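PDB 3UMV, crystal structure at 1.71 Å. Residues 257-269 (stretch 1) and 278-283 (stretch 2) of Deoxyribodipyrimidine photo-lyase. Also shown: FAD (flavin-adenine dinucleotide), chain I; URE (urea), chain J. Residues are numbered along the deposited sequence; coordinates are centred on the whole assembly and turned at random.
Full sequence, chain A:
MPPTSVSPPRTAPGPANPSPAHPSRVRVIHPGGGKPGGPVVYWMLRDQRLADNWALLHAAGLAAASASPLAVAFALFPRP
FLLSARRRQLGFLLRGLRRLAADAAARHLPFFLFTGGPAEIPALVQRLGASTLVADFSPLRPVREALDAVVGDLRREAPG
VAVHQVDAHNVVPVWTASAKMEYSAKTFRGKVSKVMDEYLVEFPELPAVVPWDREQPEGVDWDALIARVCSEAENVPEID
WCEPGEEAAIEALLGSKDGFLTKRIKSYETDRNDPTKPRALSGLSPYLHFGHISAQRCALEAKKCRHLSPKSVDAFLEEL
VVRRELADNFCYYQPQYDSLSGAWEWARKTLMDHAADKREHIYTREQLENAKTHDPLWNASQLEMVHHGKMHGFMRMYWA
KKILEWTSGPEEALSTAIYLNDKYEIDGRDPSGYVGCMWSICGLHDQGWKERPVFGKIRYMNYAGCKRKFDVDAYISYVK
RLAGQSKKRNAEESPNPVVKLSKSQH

Stretch 1 (257-269) KDGFLTKRIKSYE
Stretch 2, residues 278-283: PRALSG

Stretch 1 leaves an extended Gly 259 (phi/psi -56/151), the N-cap, and enters a short helix over residues 260-263, closed by Lys 263 N to Gly 259 O and Arg 264 N to Phe 260 O, both 2.9 Å. Arg 264 departs from helical torsions at -134/-8, and a second helix begins at Tyr 268, whose N lies 3.0 Å from Ile 265 O. In stretch 2, Pro 278, Arg 279 and Ala 280 have helical phi/psi without regular helical bonds; Leu 281 is extended (-71/154), Ser 282 returns to -65/-31, and Gly 283 takes a positive phi (71/23) that favours glycine. The CA atoms of Phe 260 and Ser 282 are 5.5 Å apart, those of Tyr 268 and Ala 280 6.0 Å, so the register runs in reverse order, with stretch 2 crossing obliquely. Together they bury 395 Å².

Arg 264 is the centre of the contact. With CA-to-CB toward stretch 2 and chi1-chi3 m, t, m, it presents its guanidinium edge-on to a cluster of backbone carbonyls. Arg 264 NH2 donates to Arg 279 O (2.6 Å) and Leu 281 O (2.8 Å), while Arg 264 NH1 makes a weak, nearly straight bond to Ser 282 O (3.5 Å). Arg 264 NE turns back to Asp 258 O at 3.2 Å. A planar group with several N-H donors suits this site, serving carbonyls of both stretches.

Asp 258 (chi1 t) adds a charged link at the exposed margin: its OD2 accepts from Arg 279 NH1 at 3.0 Å in a salt bridge. Arg 279, with chi1-chi3 m, t, p, starts sideways but brings its end closer to stretch 1, and one face of its guanidinium lies over Arg 264 CD, which is 3.6 Å from Arg 279 NH1.

The buried side combines the rings of Phe 260 and Tyr 268 with Leu 281 and Ser 282. Phe 260 (chi1 t, chi2 64°) points toward stretch 2, and Ser 282 CB sits over its face, 3.5 Å from the ring centroid and 8° off the normal, a CH-pi contact. Ala 280, its CB pointing away, meets stretch 1 through its backbone: Ala 280 O approaches the ring edge, 3.5 Å from Phe 260 CE1. Ala 280 O also lies 3.6 Å from Tyr 268 CD1, again at the ring edge, and accepts from a water O at 2.7 Å; that water O donates to Arg 264 O at 2.8 Å.

Tyr 268 (chi1 t, chi2 73°) packs CE1 4.4 Å from Leu 281 CD2 and donates from OH to FAD O1A at 2.5 Å. Ser 282 (chi1 p) donates to FAD O2A from N and OG, each at 2.8 Å; its small side chain thus serves ring and cofactor at once. Both stretches converge on the FAD PA phosphate, while Gly 283 N donates to FAD O2P at 2.9 Å.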

ATOM      1  N   LYS A 257     -18.099  14.036 -11.826  1.00 47.93           N
ATOM      2  CA  LYS A 257     -18.174  13.484 -13.172  1.00 51.56           C
ATOM      3  C   LYS A 257     -18.093  11.958 -13.221  1.00 46.86           C
ATOM      4  O   LYS A 257     -18.931  11.308 -13.852  1.00 48.45           O
ATOM      5  CB  LYS A 257     -17.098  14.105 -14.064  1.00 59.81           C
ATOM      6  CG  LYS A 257     -17.362  15.560 -14.423  1.00 67.68           C
ATOM      7  CD  LYS A 257     -16.809  15.870 -15.802  1.00 75.07           C
ATOM      8  CE  LYS A 257     -17.317  14.856 -16.821  1.00 79.31           C
ATOM      9  NZ  LYS A 257     -16.744  15.069 -18.179  1.00 81.80           N
ATOM     10  N   ASP A 258     -17.088  11.390 -12.564  1.00 42.57           N
ATOM     11  CA  ASP A 258     -16.890   9.949 -12.617  1.00 44.86           C
ATOM     12  C   ASP A 258     -16.306   9.374 -11.327  1.00 38.72           C
ATOM     13  O   ASP A 258     -15.652   8.335 -11.355  1.00 40.75           O
ATOM     14  CB  ASP A 258     -15.993   9.577 -13.803  1.00 51.68           C
ATOM     15  CG  ASP A 258     -16.130   8.118 -14.207  1.00 56.21           C
ATOM     16  OD1 ASP A 258     -15.088   7.446 -14.385  1.00 58.55           O
ATOM     17  OD2 ASP A 258     -17.278   7.643 -14.355  1.00 58.68           O
ATOM     18  N   GLY A 259     -16.542  10.047 -10.203  1.00 35.58           N
ATOM     19  CA  GLY A 259     -16.089   9.545  -8.915  1.00 30.22           C
ATOM     20  C   GLY A 259     -16.624   8.144  -8.660  1.00 28.27           C
ATOM     21  O   GLY A 259     -17.692   7.785  -9.163  1.00 31.98           O
ATOM     22  N   PHE A 260     -15.885   7.341  -7.896  1.00 20.27           N
ATOM     23  CA  PHE A 260     -16.338   5.987  -7.601  1.00 19.62           C
ATOM     24  C   PHE A 260     -17.664   5.997  -6.823  1.00 21.19           C
ATOM     25  O   PHE A 260     -18.634   5.348  -7.217  1.00 21.99           O
ATOM     26  CB  PHE A 260     -15.261   5.209  -6.832  1.00 18.34           C
ATOM     27  CG  PHE A 260     -15.692   3.826  -6.415  1.00 20.74           C
ATOM     28  CD1 PHE A 260     -15.983   2.859  -7.364  1.00 21.46           C
ATOM     29  CD2 PHE A 260     -15.817   3.501  -5.069  1.00 19.61           C
ATOM     30  CE1 PHE A 260     -16.385   1.593  -6.990  1.00 22.48           C
ATOM     31  CE2 PHE A 260     -16.220   2.234  -4.680  1.00 20.80           C
ATOM     32  CZ  PHE A 260     -16.494   1.268  -5.642  1.00 19.54           C
ATOM     33  N   LEU A 261     -17.708   6.737  -5.721  1.00 19.17           N
ATOM     34  CA  LEU A 261     -18.878   6.678  -4.846  1.00 22.71           C
ATOM     35  C   LEU A 261     -20.042   7.445  -5.432  1.00 26.35           C
ATOM     36  O   LEU A 261     -21.196   7.173  -5.111  1.00 30.78           O
ATOM     37  CB  LEU A 261     -18.567   7.198  -3.446  1.00 23.86           C
ATOM     38  CG  LEU A 261     -17.628   6.302  -2.651  1.00 25.89           C
ATOM     39  CD1 LEU A 261     -17.458   6.886  -1.260  1.00 23.70           C
ATOM     40  CD2 LEU A 261     -18.152   4.868  -2.600  1.00 22.39           C
ATOM     41  N   THR A 262     -19.734   8.394  -6.306  1.00 26.42           N
ATOM     42  CA  THR A 262     -20.776   9.201  -6.920  1.00 28.91           C
ATOM     43  C   THR A 262     -21.404   8.546  -8.147  1.00 31.87           C
ATOM     44  O   THR A 262     -22.607   8.674  -8.362  1.00 35.95           O
ATOM     45  CB  THR A 262     -20.273  10.620  -7.266  1.00 37.22           C
ATOM     46  OG1 THR A 262     -18.993  10.535  -7.899  1.00 39.75           O
ATOM     47  CG2 THR A 262     -20.133  11.457  -6.005  1.00 38.28           C
ATOM     48  N   LYS A 263     -20.605   7.821  -8.929  1.00 31.27           N
ATOM     49  CA  LYS A 263     -21.053   7.368 -10.247  1.00 37.21           C
ATOM     50  C   LYS A 263     -20.884   5.876 -10.555  1.00 36.01           C
ATOM     51  O   LYS A 263     -21.390   5.401 -11.572  1.00 36.01           O
ATOM     52  CB  LYS A 263     -20.367   8.203 -11.338  1.00 41.26           C
ATOM     53  CG  LYS A 263     -20.922   9.615 -11.488  1.00 48.85           C
ATOM     54  CD  LYS A 263     -22.274   9.592 -12.204  1.00 54.25           C
ATOM     55  CE  LYS A 263     -22.719  10.984 -12.623  1.00 59.85           C
ATOM     56  NZ  LYS A 263     -23.132  11.820 -11.461  1.00 62.29           N
ATOM     57  N   ARG A 264     -20.179   5.131  -9.705  1.00 30.71           N
ATOM     58  CA  ARG A 264     -19.864   3.742 -10.044  1.00 28.33           C
ATOM     59  C   ARG A 264     -20.089   2.715  -8.923  1.00 29.30           C
ATOM     60  O   ARG A 264     -20.018   1.515  -9.157  1.00 33.76           O
ATOM     61  CB  ARG A 264     -18.431   3.641 -10.601  1.00 29.22           C
ATOM     62  CG  ARG A 264     -18.245   4.437 -11.896  1.00 34.29           C
ATOM     63  CD  ARG A 264     -16.823   4.397 -12.442  1.00 35.35           C
ATOM     64  NE  ARG A 264     -15.878   5.139 -11.611  1.00 36.16           N
ATOM     65  CZ  ARG A 264     -14.933   4.566 -10.878  1.00 35.84           C
ATOM     66  NH1 ARG A 264     -14.106   5.300 -10.150  1.00 38.52           N
ATOM     67  NH2 ARG A 264     -14.813   3.248 -10.880  1.00 34.85           N
ATOM     68  N   ILE A 265     -20.379   3.178  -7.715  1.00 30.97           N
ATOM     69  CA  ILE A 265     -20.520   2.277  -6.573  1.00 31.05           C
ATOM     70  C   ILE A 265     -21.626   1.231  -6.751  1.00 35.25           C
ATOM     71  O   ILE A 265     -21.506   0.094  -6.287  1.00 34.03           O
ATOM     72  CB  ILE A 265     -20.803   3.070  -5.280  1.00 32.52           C
ATOM     73  CG1 ILE A 265     -21.008   2.118  -4.098  1.00 33.38           C
ATOM     74  CG2 ILE A 265     -22.005   3.991  -5.460  1.00 37.82           C
ATOM     75  CD1 ILE A 265     -19.794   1.256  -3.800  1.00 31.23           C
ATOM     76  N   LYS A 266     -22.709   1.621  -7.413  1.00 39.68           N
ATOM     77  CA  LYS A 266     -23.898   0.778  -7.465  1.00 42.73           C
ATOM     78  C   LYS A 266     -23.651  -0.644  -7.936  1.00 41.47           C
ATOM     79  O   LYS A 266     -24.144  -1.592  -7.332  1.00 46.34           O
ATOM     80  CB  LYS A 266     -24.997   1.423  -8.311  1.00 49.33           C
ATOM     81  CG  LYS A 266     -25.894   2.324  -7.507  1.00 52.27           C
ATOM     82  CD  LYS A 266     -27.187   2.625  -8.243  1.00 54.16           C
ATOM     83  CE  LYS A 266     -28.214   3.209  -7.289  1.00 55.79           C
ATOM     84  NZ  LYS A 266     -27.555   4.147  -6.349  1.00 53.12           N
ATOM     85  N   SER A 267     -22.902  -0.797  -9.017  1.00 34.58           N
ATOM     86  CA  SER A 267     -22.696  -2.120  -9.578  1.00 38.59           C
ATOM     87  C   SER A 267     -21.519  -2.883  -8.953  1.00 33.33           C
ATOM     88  O   SER A 267     -21.172  -3.963  -9.425  1.00 31.81           O
ATOM     89  CB  SER A 267     -22.534  -2.026 -11.089  1.00 45.17           C
ATOM     90  N   TYR A 268     -20.929  -2.345  -7.883  1.00 30.54           N
ATOM     91  CA  TYR A 268     -19.666  -2.896  -7.357  1.00 30.35           C
ATOM     92  C   TYR A 268     -19.741  -4.368  -6.946  1.00 30.26           C
ATOM     93  O   TYR A 268     -18.911  -5.171  -7.356  1.00 29.18           O
ATOM     94  CB  TYR A 268     -19.128  -2.061  -6.188  1.00 29.46           C
ATOM     95  CG  TYR A 268     -17.801  -2.566  -5.661  1.00 24.22           C
ATOM     96  CD1 TYR A 268     -16.631  -2.383  -6.389  1.00 20.61           C
ATOM     97  CD2 TYR A 268     -17.722  -3.244  -4.449  1.00 23.69           C
ATOM     98  CE1 TYR A 268     -15.412  -2.853  -5.918  1.00 18.01           C
ATOM     99  CE2 TYR A 268     -16.506  -3.713  -3.969  1.00 23.04           C
ATOM    100  CZ  TYR A 268     -15.363  -3.516  -4.710  1.00 22.32           C
ATOM    101  OH  TYR A 268     -14.162  -3.982  -4.231  1.00 26.70           O
ATOM    102  N   GLU A 269     -20.713  -4.730  -6.119  1.00 33.18           N
ATOM    103  CA  GLU A 269     -20.745  -6.102  -5.632  1.00 38.38           C
ATOM    104  C   GLU A 269     -20.873  -7.111  -6.776  1.00 39.31           C
ATOM    105  O   GLU A 269     -20.312  -8.203  -6.710  1.00 38.84           O
ATOM    106  CB  GLU A 269     -21.865  -6.318  -4.616  1.00 49.46           C
ATOM    107  CG  GLU A 269     -21.747  -7.651  -3.892  1.00 58.19           C
ATOM    108  CD  GLU A 269     -22.924  -7.944  -2.985  1.00 67.71           C
ATOM    109  OE1 GLU A 269     -22.698  -8.476  -1.876  1.00 68.56           O
ATOM    110  OE2 GLU A 269     -24.074  -7.654  -3.386  1.00 73.06           O
ATOM    111  N   PRO A 278     -13.596  -2.991 -16.447  1.00 29.77           N
ATOM    112  CA  PRO A 278     -12.446  -2.359 -15.792  1.00 28.13           C
ATOM    113  C   PRO A 278     -12.849  -1.169 -14.922  1.00 29.69           C
ATOM    114  O   PRO A 278     -12.205  -0.912 -13.908  1.00 26.88           O
ATOM    115  CB  PRO A 278     -11.566  -1.907 -16.968  1.00 32.70           C
ATOM    116  CG  PRO A 278     -12.441  -1.983 -18.196  1.00 31.51           C
ATOM    117  CD  PRO A 278     -13.467  -3.027 -17.914  1.00 30.38           C
ATOM    118  N   ARG A 279     -13.915  -0.476 -15.309  1.00 30.26           N
ATOM    119  CA  ARG A 279     -14.333   0.746 -14.628  1.00 33.33           C
ATOM    120  C   ARG A 279     -15.166   0.494 -13.374  1.00 28.00           C
ATOM    121  O   ARG A 279     -15.502   1.431 -12.658  1.00 27.41           O
ATOM    122  CB  ARG A 279     -15.123   1.639 -15.588  1.00 42.91           C
ATOM    123  CG  ARG A 279     -14.301   2.234 -16.716  1.00 52.33           C
ATOM    124  CD  ARG A 279     -15.166   3.094 -17.635  1.00 62.58           C
ATOM    125  NE  ARG A 279     -15.866   4.158 -16.913  1.00 69.73           N
ATOM    126  CZ  ARG A 279     -17.143   4.100 -16.544  1.00 73.28           C
ATOM    127  NH1 ARG A 279     -17.694   5.115 -15.891  1.00 73.13           N
ATOM    128  NH2 ARG A 279     -17.874   3.028 -16.828  1.00 74.89           N
ATOM    129  N   ALA A 280     -15.502  -0.762 -13.107  1.00 23.99           N
ATOM    130  CA  ALA A 280     -16.307  -1.088 -11.933  1.00 18.72           C
ATOM    131  C   ALA A 280     -15.498  -1.046 -10.640  1.00 22.32           C
ATOM    132  O   ALA A 280     -16.050  -0.796  -9.576  1.00 23.31           O
ATOM    133  CB  ALA A 280     -16.969  -2.454 -12.101  1.00 23.71           C
ATOM    134  N   LEU A 281     -14.196  -1.305 -10.737  1.00 20.90           N
ATOM    135  CA  LEU A 281     -13.316  -1.217  -9.582  1.00 16.65           C
ATOM    136  C   LEU A 281     -13.124   0.248  -9.188  1.00 19.00           C
ATOM    137  O   LEU A 281     -13.230   1.137 -10.026  1.00 21.11           O
ATOM    138  CB  LEU A 281     -11.963  -1.856  -9.890  1.00 17.07           C
ATOM    139  CG  LEU A 281     -12.072  -3.310 -10.348  1.00 15.14           C
ATOM    140  CD1 LEU A 281     -10.691  -3.919 -10.531  1.00 17.41           C
ATOM    141  CD2 LEU A 281     -12.875  -4.108  -9.331  1.00 17.33           C
ATOM    142  N   SER A 282     -12.830   0.503  -7.918  1.00 18.85           N
ATOM    143  CA  SER A 282     -12.701   1.885  -7.447  1.00 14.98           C
ATOM    144  C   SER A 282     -11.518   2.628  -8.085  1.00 17.49           C
ATOM    145  O   SER A 282     -11.575   3.840  -8.266  1.00 19.88           O
ATOM    146  CB  SER A 282     -12.596   1.955  -5.917  1.00 18.81           C
ATOM    147  OG  SER A 282     -11.307   1.552  -5.460  1.00 16.54           O
ATOM    148  N   GLY A 283     -10.450   1.905  -8.417  1.00 18.86           N
ATOM    149  CA  GLY A 283      -9.234   2.535  -8.906  1.00 18.42           C
ATOM    150  C   GLY A 283      -8.501   3.288  -7.800  1.00 20.62           C
ATOM    151  O   GLY A 283      -7.709   4.202  -8.059  1.00 19.66           O
TER
HETATM  152  PA  FAD I 801     -11.345  -2.389  -5.350  1.00 15.32           P
HETATM  153  O1A FAD I 801     -12.084  -3.654  -5.666  1.00 20.21           O
HETATM  154  O2A FAD I 801     -12.073  -1.129  -5.728  1.00 16.35           O
HETATM  155  O5B FAD I 801     -10.980  -2.402  -3.792  1.00 16.20           O
HETATM  156  C5B FAD I 801     -10.910  -1.216  -3.030  1.00 20.26           C
HETATM  157  C4B FAD I 801      -9.770  -1.319  -2.012  1.00 15.98           C
HETATM  158  O4B FAD I 801      -9.931  -2.430  -1.143  1.00 14.28           O
HETATM  159  C3B FAD I 801      -8.431  -1.551  -2.684  1.00 17.49           C
HETATM  160  O3B FAD I 801      -7.860  -0.345  -3.132  1.00 17.24           O
HETATM  161  C2B FAD I 801      -7.640  -2.150  -1.559  1.00 14.42           C
HETATM  162  O2B FAD I 801      -7.267  -1.133  -0.649  1.00 18.60           O
HETATM  163  C1B FAD I 801      -8.672  -3.007  -0.872  1.00 15.20           C
HETATM  164  N9A FAD I 801      -8.622  -4.393  -1.366  1.00 14.24           N
HETATM  165  C8A FAD I 801      -9.362  -4.952  -2.374  1.00 16.30           C
HETATM  166  N7A FAD I 801      -8.996  -6.250  -2.481  1.00 13.66           N
HETATM  167  C5A FAD I 801      -8.023  -6.516  -1.565  1.00 13.15           C
HETATM  168  C6A FAD I 801      -7.286  -7.656  -1.220  1.00 14.39           C
HETATM  169  N6A FAD I 801      -7.527  -8.846  -1.767  1.00 18.62           N
HETATM  170  N1A FAD I 801      -6.353  -7.588  -0.208  1.00 14.33           N
HETATM  171  C2A FAD I 801      -6.155  -6.405   0.466  1.00 16.42           C
HETATM  172  N3A FAD I 801      -6.877  -5.283   0.123  1.00 15.00           N
HETATM  173  C4A FAD I 801      -7.799  -5.348  -0.863  1.00 14.60           C
HETATM  174  N1  FAD I 801      -3.313  -4.947  -3.587  1.00  9.88           N
HETATM  175  C2  FAD I 801      -2.498  -3.860  -3.470  1.00 14.62           C
HETATM  176  O2  FAD I 801      -2.966  -2.850  -2.942  1.00 15.69           O
HETATM  177  N3  FAD I 801      -1.186  -3.913  -3.908  1.00 11.32           N
HETATM  178  C4  FAD I 801      -0.686  -5.064  -4.490  1.00 13.20           C
HETATM  179  O4  FAD I 801       0.484  -5.106  -4.886  1.00 14.63           O
HETATM  180  C4X FAD I 801      -1.521  -6.170  -4.595  1.00 15.67           C
HETATM  181  N5  FAD I 801      -1.088  -7.339  -5.175  1.00 16.42           N
HETATM  182  C5X FAD I 801      -1.926  -8.435  -5.253  1.00 13.22           C
HETATM  183  C6  FAD I 801      -1.465  -9.632  -5.816  1.00 10.28           C
HETATM  184  C7  FAD I 801      -2.313 -10.740  -5.900  1.00 10.31           C
HETATM  185  C7M FAD I 801      -1.788 -12.020  -6.497  1.00  9.76           C
HETATM  186  C8  FAD I 801      -3.624 -10.637  -5.426  1.00 11.96           C
HETATM  187  C8M FAD I 801      -4.581 -11.790  -5.493  1.00 12.83           C
HETATM  188  C9  FAD I 801      -4.071  -9.444  -4.884  1.00  9.70           C
HETATM  189  C9A FAD I 801      -3.229  -8.351  -4.793  1.00 11.51           C
HETATM  190  N10 FAD I 801      -3.685  -7.166  -4.253  1.00 10.48           N
HETATM  191  C10 FAD I 801      -2.826  -6.099  -4.153  1.00  9.86           C
HETATM  192  C1' FAD I 801      -5.109  -7.013  -3.736  1.00 12.56           C
HETATM  193  C2' FAD I 801      -6.126  -6.502  -4.804  1.00 12.97           C
HETATM  194  O2' FAD I 801      -6.069  -7.199  -6.054  1.00 14.04           O
HETATM  195  C3' FAD I 801      -6.013  -4.996  -5.105  1.00 12.98           C
HETATM  196  O3' FAD I 801      -6.019  -4.283  -3.896  1.00 13.37           O
HETATM  197  C4' FAD I 801      -7.150  -4.466  -5.982  1.00 15.73           C
HETATM  198  O4' FAD I 801      -7.168  -5.162  -7.213  1.00 18.20           O
HETATM  199  C5' FAD I 801      -6.933  -2.968  -6.188  1.00 13.94           C
HETATM  200  O5' FAD I 801      -7.742  -2.383  -7.180  1.00 11.85           O
HETATM  201  P   FAD I 801      -8.916  -1.379  -6.741  1.00 13.52           P
HETATM  202  O1P FAD I 801      -8.387  -0.309  -5.806  1.00 15.62           O
HETATM  203  O2P FAD I 801      -9.566  -0.808  -7.974  1.00 14.02           O
HETATM  204  O3P FAD I 801      -9.869  -2.472  -6.034  1.00 15.16           O
HETATM  205  C   URE J 901      -8.291  -2.635 -13.770  1.00 27.67           C
HETATM  206  O   URE J 901      -7.368  -3.320 -14.210  1.00 24.40           O
HETATM  207  N1  URE J 901      -9.507  -2.757 -14.256  1.00 23.56           N
HETATM  208  N2  URE J 901      -8.031  -1.666 -12.929  1.00 21.81           N
HETATM  209  O   HOH W   1     -18.726  -0.807  -9.884  1.00 35.33           O